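Side-chain contacts in esterase D (Lactobacillus rhamnosus, PDB 3DKR), which probably hydrolyses carboxylic esters, as a serine esterase of the alpha/beta hydrolase fold: residues Gln14-Glu19 with Phe40-Leu45; Phe96-Ser101 with Glu239-Phe244; Phe106-Leu111 with Gly120-Ser125. All blocks are in the same frame, centred on the assembly; numbering follows the deposited sequence.

Contact 1: Gln14-Glu19 with Phe40-Leu45; sequences QPFEYE and FMARAL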
ATOM      1  N   GLN A  14       2.629  -5.019  14.983  1.00 21.94           N
ATOM      2  CA  GLN A  14       3.728  -4.100  15.201  1.00 20.96           C
ATOM      3  C   GLN A  14       4.370  -3.789  13.856  1.00 18.46           C
ATOM      4  O   GLN A  14       4.372  -4.640  12.979  1.00 18.43           O
ATOM      5  CB  GLN A  14       4.779  -4.801  16.058  1.00 20.97           C
ATOM      6  CG  GLN A  14       4.298  -5.209  17.435  1.00 24.12           C
ATOM      7  CD  GLN A  14       4.230  -4.037  18.377  1.00 27.60           C
ATOM      8  OE1 GLN A  14       5.045  -3.116  18.301  1.00 29.19           O
ATOM      9  NE2 GLN A  14       3.265  -4.075  19.301  1.00 29.83           N
ATOM     10  N   PRO A  15       4.980  -2.609  13.717  1.00 17.79           N
ATOM     11  CA  PRO A  15       5.852  -2.447  12.551  1.00 17.18           C
ATOM     12  C   PRO A  15       6.956  -3.481  12.676  1.00 16.68           C
ATOM     13  O   PRO A  15       7.270  -3.895  13.789  1.00 16.68           O
ATOM     14  CB  PRO A  15       6.430  -1.038  12.723  1.00 17.74           C
ATOM     15  CG  PRO A  15       6.203  -0.695  14.150  1.00 18.68           C
ATOM     16  CD  PRO A  15       5.019  -1.442  14.608  1.00 18.27           C
ATOM     17  N   PHE A  16       7.539  -3.914  11.558  1.00 16.05           N
ATOM     18  CA  PHE A  16       8.631  -4.888  11.633  1.00 15.42           C
ATOM     19  C   PHE A  16       9.657  -4.711  10.533  1.00 15.80           C
ATOM     20  O   PHE A  16       9.387  -4.064   9.532  1.00 15.19           O
ATOM     21  CB  PHE A  16       8.120  -6.332  11.685  1.00 15.59           C
ATOM     22  CG  PHE A  16       7.463  -6.830  10.415  1.00 15.30           C
ATOM     23  CD1 PHE A  16       6.101  -6.623  10.173  1.00 15.22           C
ATOM     24  CD2 PHE A  16       8.184  -7.574   9.490  1.00 16.56           C
ATOM     25  CE1 PHE A  16       5.499  -7.099   9.025  1.00 16.54           C
ATOM     26  CE2 PHE A  16       7.583  -8.049   8.354  1.00 16.50           C
ATOM     27  CZ  PHE A  16       6.232  -7.820   8.124  1.00 16.31           C
ATOM     28  N   GLU A  17      10.839  -5.263  10.766  1.00 15.31           N
ATOM     29  CA  GLU A  17      11.975  -5.038   9.877  1.00 15.67           C
ATOM     30  C   GLU A  17      12.833  -6.266   9.797  1.00 15.45           C
ATOM     31  O   GLU A  17      13.164  -6.870  10.823  1.00 17.15           O
ATOM     32  CB  GLU A  17      12.834  -3.863  10.347  1.00 15.51           C
ATOM     33  CG  GLU A  17      14.000  -3.564   9.396  1.00 16.74           C
ATOM     34  CD  GLU A  17      14.672  -2.212   9.607  1.00 17.90           C
ATOM     35  OE1 GLU A  17      14.321  -1.476  10.557  1.00 20.20           O
ATOM     36  OE2 GLU A  17      15.567  -1.886   8.788  1.00 19.41           O
ATOM     37  N   TYR A  18      13.203  -6.623   8.574  1.00 15.17           N
ATOM     38  CA  TYR A  18      14.175  -7.662   8.324  1.00 15.25           C
ATOM     39  C   TYR A  18      15.434  -7.046   7.767  1.00 16.09           C
ATOM     40  O   TYR A  18      15.383  -6.262   6.801  1.00 15.99           O
ATOM     41  CB  TYR A  18      13.655  -8.651   7.290  1.00 15.13           C
ATOM     42  CG  TYR A  18      12.365  -9.337   7.646  1.00 14.77           C
ATOM     43  CD1 TYR A  18      12.010  -9.580   8.970  1.00 16.37           C
ATOM     44  CD2 TYR A  18      11.511  -9.786   6.640  1.00 14.70           C
ATOM     45  CE1 TYR A  18      10.806 -10.232   9.282  1.00 15.28           C
ATOM     46  CE2 TYR A  18      10.335 -10.432   6.945  1.00 15.34           C
ATOM     47  CZ  TYR A  18       9.976 -10.640   8.264  1.00 15.11           C
ATOM     48  OH  TYR A  18       8.782 -11.299   8.554  1.00 16.18           O
ATOM     49  N   GLU A  19      16.571  -7.436   8.335  1.00 16.90           N
ATOM     50  CA  GLU A  19      17.857  -6.933   7.842  1.00 17.89           C
ATOM     51  C   GLU A  19      18.230  -7.604   6.549  1.00 17.45           C
ATOM     52  O   GLU A  19      17.981  -8.787   6.359  1.00 19.05           O
ATOM     53  CB  GLU A  19      18.959  -7.171   8.867  1.00 18.49           C
ATOM     54  CG  GLU A  19      18.674  -6.574  10.224  1.00 21.41           C
ATOM     55  CD  GLU A  19      18.311  -5.109  10.180  1.00 25.97           C
ATOM     56  OE1 GLU A  19      19.043  -4.314   9.529  1.00 28.21           O
ATOM     57  OE2 GLU A  19      17.269  -4.748  10.791  1.00 29.32           O
ATOM     58  N   PHE A  40       3.410 -12.255   4.257  1.00 15.20           N
ATOM     59  CA  PHE A  40       3.861 -13.229   3.253  1.00 15.46           C
ATOM     60  C   PHE A  40       4.892 -12.598   2.310  1.00 14.98           C
ATOM     61  O   PHE A  40       5.920 -13.208   1.999  1.00 15.68           O
ATOM     62  CB  PHE A  40       2.723 -13.780   2.403  1.00 16.43           C
ATOM     63  CG  PHE A  40       1.632 -14.496   3.177  1.00 17.26           C
ATOM     64  CD1 PHE A  40       1.800 -14.934   4.492  1.00 20.11           C
ATOM     65  CD2 PHE A  40       0.425 -14.738   2.543  1.00 18.64           C
ATOM     66  CE1 PHE A  40       0.747 -15.580   5.159  1.00 21.98           C
ATOM     67  CE2 PHE A  40      -0.606 -15.389   3.191  1.00 19.91           C
ATOM     68  CZ  PHE A  40      -0.451 -15.817   4.485  1.00 20.26           C
ATOM     69  N   MET A  41       4.601 -11.389   1.838  1.00 14.60           N
ATOM     70  CA  MET A  41       5.480 -10.705   0.878  1.00 14.60           C
ATOM     71  C   MET A  41       6.843 -10.461   1.509  1.00 14.55           C
ATOM     72  O   MET A  41       7.905 -10.768   0.924  1.00 15.28           O
ATOM     73  CB  MET A  41       4.838  -9.389   0.407  1.00 14.10           C
ATOM     74  CG  MET A  41       5.738  -8.456  -0.435  1.00 15.07           C
ATOM     75  SD  MET A  41       6.255  -9.204  -2.001  1.00 16.19           S
ATOM     76  CE  MET A  41       4.686  -9.271  -2.870  1.00 18.10           C
ATOM     77  N   ALA A  42       6.810  -9.901   2.719  1.00 14.35           N
ATOM     78  CA  ALA A  42       8.033  -9.590   3.451  1.00 14.36           C
ATOM     79  C   ALA A  42       8.920 -10.840   3.603  1.00 14.55           C
ATOM     80  O   ALA A  42      10.136 -10.798   3.412  1.00 15.36           O
ATOM     81  CB  ALA A  42       7.689  -8.972   4.796  1.00 14.33           C
ATOM     82  N   ARG A  43       8.296 -11.965   3.936  1.00 14.68           N
ATOM     83  CA  ARG A  43       9.028 -13.212   4.114  1.00 14.99           C
ATOM     84  C   ARG A  43       9.562 -13.749   2.788  1.00 15.13           C
ATOM     85  O   ARG A  43      10.691 -14.243   2.737  1.00 15.71           O
ATOM     86  CB  ARG A  43       8.150 -14.246   4.821  1.00 15.52           C
ATOM     87  CG  ARG A  43       7.922 -13.921   6.266  1.00 15.25           C
ATOM     88  CD  ARG A  43       9.194 -14.084   7.095  1.00 16.58           C
ATOM     89  NE  ARG A  43       8.880 -14.357   8.484  1.00 15.68           N
ATOM     90  CZ  ARG A  43       9.770 -14.585   9.442  1.00 16.85           C
ATOM     91  NH1 ARG A  43      11.085 -14.533   9.202  1.00 16.08           N
ATOM     92  NH2 ARG A  43       9.341 -14.856  10.673  1.00 15.01           N
ATOM     93  N   ALA A  44       8.780 -13.651   1.715  1.00 15.22           N
ATOM     94  CA  ALA A  44       9.267 -14.037   0.386  1.00 15.56           C
ATOM     95  C   ALA A  44      10.497 -13.207   0.017  1.00 15.62           C
ATOM     96  O   ALA A  44      11.496 -13.718  -0.477  1.00 16.13           O
ATOM     97  CB  ALA A  44       8.180 -13.878  -0.658  1.00 16.33           C
ATOM     98  N   LEU A  45      10.440 -11.914   0.292  1.00 15.18           N
ATOM     99  CA  LEU A  45      11.577 -11.048  -0.006  1.00 15.57           C
ATOM    100  C   LEU A  45      12.770 -11.429   0.851  1.00 15.77           C
ATOM    101  O   LEU A  45      13.896 -11.489   0.359  1.00 16.39           O
ATOM    102  CB  LEU A  45      11.212  -9.586   0.181  1.00 16.32           C
ATOM    103  CG  LEU A  45      10.146  -9.084  -0.783  1.00 15.73           C
ATOM    104  CD1 LEU A  45       9.752  -7.661  -0.434  1.00 17.28           C
ATOM    105  CD2 LEU A  45      10.675  -9.114  -2.218  1.00 18.92           C
TER
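Phe16 holds CG between its backbone N and carbonyl carbon (chi1 68°), whereas Tyr18 sets CG beside the backbone N and anti to the carbonyl carbon (chi1 -58°); the two rings, two residues apart on one side of strand 16-18, thereby converge on Ala42. Ala42 CB lies 3.7 Å from Phe16 CE2, at that ring's edge, and equally far from Tyr18 CE2. Alanine suits the place, being short enough to let Tyr18 reach the helix backbone while Phe16 packs on its methyl. Tyr18 also presents its edge to the main chain, with CE2 3.6 Å from Ala42 O. Farther out, the bent chain of Arg43 crosses the tyrosine at about a right angle, and the phenol oxygen sits over one face of the guanidinium. Although Tyr18 OH and Arg43 NE are 3.1 Å apart, the angle is too poor for a hydrogen bond; Arg43 NH1 has its hydrogen bond with Gln46 OE1. A serine in place of Tyr18 would probably uncover one side of Ala42 and leave the Arg43 arm without the ring it lies across. Strand 16-18, paired antiparallel with strand 51-54, is here the edge of the mixed sheet, and helix 39-47 packs against it as in the alpha/beta hydrolase fold.

Contact 2: Phe96-Ser101 with Glu239-Phe244; sequences FVFGLS and EDVIAF. With ACT (acetate ion), chain B.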
ATOM      1  N   PHE A  96      13.570  -0.064  -2.845  1.00 14.99           N
ATOM      2  CA  PHE A  96      12.319  -0.132  -3.587  1.00 14.98           C
ATOM      3  C   PHE A  96      11.175   0.154  -2.609  1.00 14.65           C
ATOM      4  O   PHE A  96      11.283  -0.160  -1.435  1.00 14.51           O
ATOM      5  CB  PHE A  96      12.129  -1.519  -4.172  1.00 15.52           C
ATOM      6  CG  PHE A  96      13.150  -1.894  -5.215  1.00 16.44           C
ATOM      7  CD1 PHE A  96      12.819  -1.863  -6.561  1.00 17.39           C
ATOM      8  CD2 PHE A  96      14.439  -2.253  -4.857  1.00 16.06           C
ATOM      9  CE1 PHE A  96      13.767  -2.201  -7.531  1.00 17.83           C
ATOM     10  CE2 PHE A  96      15.389  -2.586  -5.834  1.00 16.49           C
ATOM     11  CZ  PHE A  96      15.036  -2.554  -7.161  1.00 16.99           C
ATOM     12  N   VAL A  97      10.096   0.743  -3.101  1.00 14.62           N
ATOM     13  CA  VAL A  97       8.932   1.062  -2.263  1.00 14.87           C
ATOM     14  C   VAL A  97       7.661   0.637  -2.972  1.00 15.11           C
ATOM     15  O   VAL A  97       7.421   1.053  -4.109  1.00 14.74           O
ATOM     16  CB  VAL A  97       8.876   2.563  -1.989  1.00 15.35           C
ATOM     17  CG1 VAL A  97       7.732   2.892  -1.023  1.00 16.19           C
ATOM     18  CG2 VAL A  97      10.258   3.043  -1.479  1.00 17.94           C
ATOM     19  N   PHE A  98       6.845  -0.170  -2.283  1.00 13.92           N
ATOM     20  CA  PHE A  98       5.578  -0.673  -2.832  1.00 13.94           C
ATOM     21  C   PHE A  98       4.481  -0.531  -1.795  1.00 13.66           C
ATOM     22  O   PHE A  98       4.756  -0.513  -0.606  1.00 14.24           O
ATOM     23  CB  PHE A  98       5.662  -2.166  -3.180  1.00 14.20           C
ATOM     24  CG  PHE A  98       6.803  -2.533  -4.089  1.00 14.57           C
ATOM     25  CD1 PHE A  98       6.677  -2.406  -5.470  1.00 14.92           C
ATOM     26  CD2 PHE A  98       7.965  -3.084  -3.571  1.00 14.33           C
ATOM     27  CE1 PHE A  98       7.713  -2.768  -6.310  1.00 15.52           C
ATOM     28  CE2 PHE A  98       9.015  -3.423  -4.405  1.00 15.37           C
ATOM     29  CZ  PHE A  98       8.872  -3.287  -5.772  1.00 15.08           C
ATOM     30  N   GLY A  99       3.239  -0.506  -2.258  1.00 14.22           N
ATOM     31  CA  GLY A  99       2.103  -0.500  -1.344  1.00 14.01           C
ATOM     32  C   GLY A  99       0.838  -1.045  -1.949  1.00 14.31           C
ATOM     33  O   GLY A  99       0.766  -1.280  -3.157  1.00 15.06           O
ATOM     34  N   LEU A 100      -0.156  -1.274  -1.083  1.00 13.75           N
ATOM     35  CA  LEU A 100      -1.509  -1.665  -1.511  1.00 14.23           C
ATOM     36  C   LEU A 100      -2.262  -0.406  -1.975  1.00 14.46           C
ATOM     37  O   LEU A 100      -1.614   0.515  -2.482  1.00 14.01           O
ATOM     38  CB  LEU A 100      -2.227  -2.459  -0.409  1.00 14.59           C
ATOM     39  CG  LEU A 100      -1.774  -3.926  -0.416  1.00 15.18           C
ATOM     40  CD1 LEU A 100      -1.953  -4.591   0.961  1.00 15.90           C
ATOM     41  CD2 LEU A 100      -2.513  -4.708  -1.498  1.00 17.05           C
ATOM     42  N   SER A 101      -3.596  -0.343  -1.925  1.00 14.50           N
ATOM     43  CA  SER A 101      -4.243   0.853  -2.520  1.00 14.75           C
ATOM     44  C   SER A 101      -3.814   2.132  -1.790  1.00 14.83           C
ATOM     45  O   SER A 101      -3.325   3.081  -2.413  1.00 15.32           O
ATOM     46  CB  SER A 101      -5.770   0.745  -2.593  1.00 14.97           C
ATOM     47  OG  SER A 101      -6.205  -0.254  -3.500  1.00 15.71           O
ATOM     48  N   GLU A 239       6.741 -13.623  -6.988  1.00 18.28           N
ATOM     49  CA  GLU A 239       7.631 -13.911  -8.115  1.00 18.68           C
ATOM     50  C   GLU A 239       7.774 -12.716  -9.061  1.00 18.41           C
ATOM     51  O   GLU A 239       8.883 -12.375  -9.485  1.00 18.34           O
ATOM     52  CB  GLU A 239       7.152 -15.145  -8.872  1.00 19.56           C
ATOM     53  CG  GLU A 239       7.150 -16.409  -8.013  1.00 21.64           C
ATOM     54  N   ASP A 240       6.657 -12.057  -9.369  1.00 17.98           N
ATOM     55  CA  ASP A 240       6.673 -10.912 -10.288  1.00 18.55           C
ATOM     56  C   ASP A 240       7.463  -9.734  -9.707  1.00 17.81           C
ATOM     57  O   ASP A 240       8.242  -9.079 -10.403  1.00 18.43           O
ATOM     58  CB  ASP A 240       5.247 -10.470 -10.618  1.00 18.78           C
ATOM     59  CG  ASP A 240       4.466 -11.518 -11.413  1.00 20.25           C
ATOM     60  OD1 ASP A 240       5.112 -12.376 -12.087  1.00 21.59           O
ATOM     61  OD2 ASP A 240       3.216 -11.474 -11.385  1.00 19.36           O
ATOM     62  N   VAL A 241       7.252  -9.462  -8.418  1.00 17.55           N
ATOM     63  CA  VAL A 241       7.947  -8.351  -7.748  1.00 17.41           C
ATOM     64  C   VAL A 241       9.458  -8.601  -7.674  1.00 17.40           C
ATOM     65  O   VAL A 241      10.283  -7.705  -7.911  1.00 18.20           O
ATOM     66  CB  VAL A 241       7.368  -8.128  -6.324  1.00 17.02           C
ATOM     67  CG1 VAL A 241       8.274  -7.191  -5.496  1.00 18.17           C
ATOM     68  CG2 VAL A 241       5.908  -7.621  -6.414  1.00 18.20           C
ATOM     69  N   ILE A 242       9.816  -9.834  -7.353  1.00 17.81           N
ATOM     70  CA  ILE A 242      11.220 -10.202  -7.276  1.00 18.42           C
ATOM     71  C   ILE A 242      11.860 -10.104  -8.660  1.00 18.62           C
ATOM     72  O   ILE A 242      12.946  -9.554  -8.791  1.00 18.68           O
ATOM     73  CB  ILE A 242      11.374 -11.582  -6.616  1.00 18.89           C
ATOM     74  CG1 ILE A 242      10.993 -11.472  -5.137  1.00 18.94           C
ATOM     75  CG2 ILE A 242      12.810 -12.083  -6.745  1.00 19.92           C
ATOM     76  CD1 ILE A 242      10.888 -12.799  -4.399  1.00 21.12           C
ATOM     77  N   ALA A 243      11.164 -10.576  -9.691  1.00 18.20           N
ATOM     78  CA  ALA A 243      11.676 -10.427 -11.068  1.00 18.74           C
ATOM     79  C   ALA A 243      11.907  -8.954 -11.433  1.00 19.07           C
ATOM     80  O   ALA A 243      12.917  -8.584 -12.054  1.00 19.13           O
ATOM     81  CB  ALA A 243      10.733 -11.067 -12.052  1.00 19.26           C
ATOM     82  N   PHE A 244      10.966  -8.105 -11.031  1.00 18.78           N
ATOM     83  CA  PHE A 244      11.039  -6.666 -11.271  1.00 19.28           C
ATOM     84  C   PHE A 244      12.280  -6.051 -10.644  1.00 19.70           C
ATOM     85  O   PHE A 244      13.004  -5.271 -11.278  1.00 19.41           O
ATOM     86  CB  PHE A 244       9.749  -6.018 -10.741  1.00 19.13           C
ATOM     87  CG  PHE A 244       9.749  -4.523 -10.751  1.00 18.54           C
ATOM     88  CD1 PHE A 244       9.449  -3.808 -11.919  1.00 19.51           C
ATOM     89  CD2 PHE A 244       9.983  -3.810  -9.586  1.00 17.97           C
ATOM     90  CE1 PHE A 244       9.418  -2.431 -11.908  1.00 18.40           C
ATOM     91  CE2 PHE A 244       9.963  -2.419  -9.582  1.00 18.11           C
ATOM     92  CZ  PHE A 244       9.675  -1.735 -10.731  1.00 19.60           C
TER
HETATM   93  C   ACT B 245      -6.219  -0.776   0.482  1.00 16.17           C
HETATM   94  O   ACT B 245      -5.645   0.266   0.922  1.00 15.32           O
HETATM   95  OXT ACT B 245      -5.570  -1.566  -0.262  1.00 16.25           O
HETATM   96  CH3 ACT B 245      -7.646  -1.092   0.836  1.00 16.79           C
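Two phenylalanines of one strand, Phe96 and Phe98, both turn a ring edge to the same atom, CE2 of Phe244. The carbon is 4.2 Å from Phe96 CD1 and 4.0 Å from Phe98 CE1, and to the Phe244 ring both partners come in at a slant. Phe244 reaches up to both edges because its CG stands anti to the backbone N (chi1 172°), sending the ring from the helix toward the sheet. One turn earlier, Val241 points its CG1 at the end of Phe98, 4.0 Å from CZ; the short, beta-branched valine puts a methyl against the ring without pushing the helix away. Phe188 meets Phe244 edge-to-face, and Phe123 lies nearly parallel to Phe98, so aromatic rings make up much of this buried layer between strand segment 96-99 and helix segment 239-244, which run roughly antiparallel (155°). The strand then leads to Ser101, the predicted nucleophile, well away from the aromatic cluster. There Ser101 N donates to OXT of an acetate, probably from the crystallisation liquor, at 2.9 Å. His226 NE2, of the predicted charge relay, also bonds the ion; the further bonds from backbone N of Leu102 and Tyr31 are consistent with the oxyanion hole beside the nucleophile elbow of alpha/beta hydrolases.

Contact 3: Phe106-Leu111 with Gly120-Ser125; sequences FAMKAL and GGVFSS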
ATOM      1  N   PHE A 106       1.089   6.542  -1.496  1.00 14.51           N
ATOM      2  CA  PHE A 106       2.313   7.094  -0.926  1.00 14.42           C
ATOM      3  C   PHE A 106       3.563   6.559  -1.629  1.00 14.56           C
ATOM      4  O   PHE A 106       4.534   7.288  -1.787  1.00 14.68           O
ATOM      5  CB  PHE A 106       2.361   6.845   0.579  1.00 14.93           C
ATOM      6  CG  PHE A 106       1.118   7.329   1.286  1.00 13.72           C
ATOM      7  CD1 PHE A 106       0.699   8.638   1.131  1.00 15.77           C
ATOM      8  CD2 PHE A 106       0.351   6.469   2.063  1.00 15.81           C
ATOM      9  CE1 PHE A 106      -0.458   9.093   1.766  1.00 15.73           C
ATOM     10  CE2 PHE A 106      -0.789   6.920   2.700  1.00 15.49           C
ATOM     11  CZ  PHE A 106      -1.202   8.221   2.540  1.00 15.40           C
ATOM     12  N   ALA A 107       3.529   5.302  -2.083  1.00 14.35           N
ATOM     13  CA  ALA A 107       4.648   4.762  -2.875  1.00 14.50           C
ATOM     14  C   ALA A 107       4.864   5.577  -4.130  1.00 14.81           C
ATOM     15  O   ALA A 107       5.995   5.913  -4.484  1.00 15.24           O
ATOM     16  CB  ALA A 107       4.414   3.302  -3.250  1.00 13.98           C
ATOM     17  N   MET A 108       3.769   5.923  -4.801  1.00 14.63           N
ATOM     18  CA  MET A 108       3.871   6.706  -6.028  1.00 15.26           C
ATOM     19  C   MET A 108       4.334   8.120  -5.707  1.00 15.16           C
ATOM     20  O   MET A 108       5.161   8.671  -6.441  1.00 15.83           O
ATOM     21  CB  MET A 108       2.562   6.689  -6.811  1.00 15.75           C
ATOM     22  CG  MET A 108       2.180   5.312  -7.355  1.00 15.84           C
ATOM     23  SD  MET A 108       3.485   4.431  -8.273  1.00 16.14           S
ATOM     24  CE  MET A 108       3.992   5.699  -9.446  1.00 17.65           C
ATOM     25  N   LYS A 109       3.836   8.723  -4.628  1.00 15.06           N
ATOM     26  CA  LYS A 109       4.271  10.075  -4.279  1.00 14.82           C
ATOM     27  C   LYS A 109       5.761  10.076  -3.902  1.00 15.06           C
ATOM     28  O   LYS A 109       6.484  11.037  -4.184  1.00 15.71           O
ATOM     29  CB  LYS A 109       3.423  10.687  -3.166  1.00 15.07           C
ATOM     30  CG  LYS A 109       3.578  12.190  -3.050  1.00 16.45           C
ATOM     31  CD  LYS A 109       2.704  12.762  -1.952  1.00 17.57           C
ATOM     32  CE  LYS A 109       2.812  14.280  -1.869  1.00 18.84           C
ATOM     33  NZ  LYS A 109       2.051  14.980  -2.948  1.00 18.14           N
ATOM     34  N   ALA A 110       6.217   8.981  -3.291  1.00 14.63           N
ATOM     35  CA  ALA A 110       7.640   8.790  -3.011  1.00 15.23           C
ATOM     36  C   ALA A 110       8.470   8.782  -4.294  1.00 15.93           C
ATOM     37  O   ALA A 110       9.473   9.498  -4.399  1.00 16.82           O
ATOM     38  CB  ALA A 110       7.846   7.497  -2.222  1.00 15.39           C
ATOM     39  N   LEU A 111       8.046   7.999  -5.285  1.00 15.76           N
ATOM     40  CA  LEU A 111       8.763   7.970  -6.570  1.00 15.96           C
ATOM     41  C   LEU A 111       8.807   9.373  -7.204  1.00 16.71           C
ATOM     42  O   LEU A 111       9.826   9.779  -7.787  1.00 17.10           O
ATOM     43  CB  LEU A 111       8.150   6.958  -7.537  1.00 16.79           C
ATOM     44  CG  LEU A 111       8.257   5.494  -7.106  1.00 16.67           C
ATOM     45  CD1 LEU A 111       7.552   4.585  -8.100  1.00 18.31           C
ATOM     46  CD2 LEU A 111       9.706   5.080  -6.929  1.00 19.01           C
ATOM     47  N   GLY A 120       9.741   1.219  -7.708  1.00 15.85           N
ATOM     48  CA  GLY A 120       8.649   0.982  -6.761  1.00 16.27           C
ATOM     49  C   GLY A 120       7.360   0.805  -7.501  1.00 15.99           C
ATOM     50  O   GLY A 120       7.362   0.601  -8.707  1.00 16.55           O
ATOM     51  N   GLY A 121       6.243   0.869  -6.789  1.00 15.31           N
ATOM     52  CA  GLY A 121       4.952   0.702  -7.439  1.00 15.05           C
ATOM     53  C   GLY A 121       3.853   0.258  -6.497  1.00 14.86           C
ATOM     54  O   GLY A 121       3.924   0.488  -5.286  1.00 14.48           O
ATOM     55  N   VAL A 122       2.834  -0.370  -7.066  1.00 14.56           N
ATOM     56  CA  VAL A 122       1.616  -0.662  -6.346  1.00 14.63           C
ATOM     57  C   VAL A 122       1.175  -2.104  -6.546  1.00 15.07           C
ATOM     58  O   VAL A 122       1.438  -2.718  -7.583  1.00 15.10           O
ATOM     59  CB  VAL A 122       0.477   0.288  -6.751  1.00 14.74           C
ATOM     60  CG1 VAL A 122       0.941   1.764  -6.665  1.00 15.82           C
ATOM     61  CG2 VAL A 122      -0.025  -0.039  -8.156  1.00 14.77           C
ATOM     62  N   PHE A 123       0.497  -2.617  -5.533  1.00 14.79           N
ATOM     63  CA  PHE A 123      -0.122  -3.922  -5.588  1.00 14.29           C
ATOM     64  C   PHE A 123      -1.643  -3.819  -5.708  1.00 14.92           C
ATOM     65  O   PHE A 123      -2.327  -4.859  -5.693  1.00 15.56           O
ATOM     66  CB  PHE A 123       0.208  -4.735  -4.336  1.00 14.46           C
ATOM     67  CG  PHE A 123       1.682  -4.896  -4.055  1.00 14.11           C
ATOM     68  CD1 PHE A 123       2.620  -4.937  -5.087  1.00 14.49           C
ATOM     69  CD2 PHE A 123       2.117  -5.065  -2.754  1.00 15.27           C
ATOM     70  CE1 PHE A 123       3.968  -5.119  -4.800  1.00 14.86           C
ATOM     71  CE2 PHE A 123       3.448  -5.261  -2.474  1.00 15.16           C
ATOM     72  CZ  PHE A 123       4.371  -5.284  -3.491  1.00 15.70           C
ATOM     73  N   SER A 124      -2.158  -2.594  -5.785  1.00 15.43           N
ATOM     74  CA  SER A 124      -3.553  -2.333  -6.181  1.00 15.12           C
ATOM     75  C   SER A 124      -3.706  -0.870  -6.574  1.00 14.90           C
ATOM     76  O   SER A 124      -2.832  -0.036  -6.283  1.00 14.72           O
ATOM     77  CB  SER A 124      -4.537  -2.688  -5.061  1.00 15.57           C
ATOM     78  OG  SER A 124      -5.851  -2.855  -5.590  1.00 15.83           O
ATOM     79  N   SER A 125      -4.790  -0.574  -7.284  1.00 15.06           N
ATOM     80  CA  SER A 125      -5.046   0.793  -7.758  1.00 15.63           C
ATOM     81  C   SER A 125      -5.249   1.776  -6.621  1.00 15.44           C
ATOM     82  O   SER A 125      -5.643   1.396  -5.525  1.00 15.96           O
ATOM     83  CB  SER A 125      -6.274   0.785  -8.648  1.00 15.73           C
ATOM     84  OG  SER A 125      -5.999   0.082  -9.840  1.00 17.90           O
TER
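Within the beta-alpha-beta unit that holds the predicted nucleophile Ser101 at its strand-to-helix turn, Ala107, Met108 and Leu111 of helix 101-113 lie on Gly120, Gly121 and Val122 of strand 119-122. The spacing of one and four residues puts the three helix side chains on one face. Ala107 sits at the centre of the approach: its CB is 3.5 Å from Gly121 O, and its CA is 6.1 Å from that of Gly121. The axes of helix segment 106-111 and strand segment 120-122 come within 7.4 Å, an approach that a methyl against the bare backbone of Gly121 permits. Leu111 lays both methyls on the Gly120 backbone from the helix side, CD1 being 3.8 Å from Gly120 C and CD2 3.9 Å from Gly120 N. A CB on Gly120 would come tightly against CD2, so glycine fits there for want of space. At Gly121 the reason is different: with phi 157° and psi -156°, any CB would be pressed against the carbonyl oxygen of Gly120. In the parallel core of this alpha/beta hydrolase sheet, Gly121 also pairs its backbone with Val97 and Gly99 of strand 94-99, the strand from which the helix departs. Met108, an unbranched chain, can curl to fit against Gly121 and Val122. Bends at chi2 (-50°) and again at chi3 bring SD to 4.1 Å from Gly121 CA while CG lies 3.8 Å from Val122 CG1. The side chains of Met108 and Val122 cross at about a right angle, and Val176 of helix 155-178 also packs against Met108. The side chain of Val122 stands about 7 Å from that of Ser101, and beyond it Ser125 O accepts a hydrogen bond from Ser101 OG.

All three contacts reach one mixed sheet. Contact 1 closes before contact 2 opens along the chain, and contact 3 is nested inside the long loop that contact 2 closes. The centres of contacts 2 and 3 are about 9 Å apart, on the neighbouring strands 94-99 and 119-122, and Gly99 O probably accepts a hydrogen bond from Phe123 N at 2.7 Å. Contact 1 lies at the sheet's edge, its centre about 13 Å from that of contact 2 and 18 Å from that of contact 3, yet Leu45 packs on Ile242 and Met41 meets Phe123. Helices 39-47 and 234-246 cover one face of the sheet and helix 101-113 the other, with strand 94-99 leading to the predicted nucleophile.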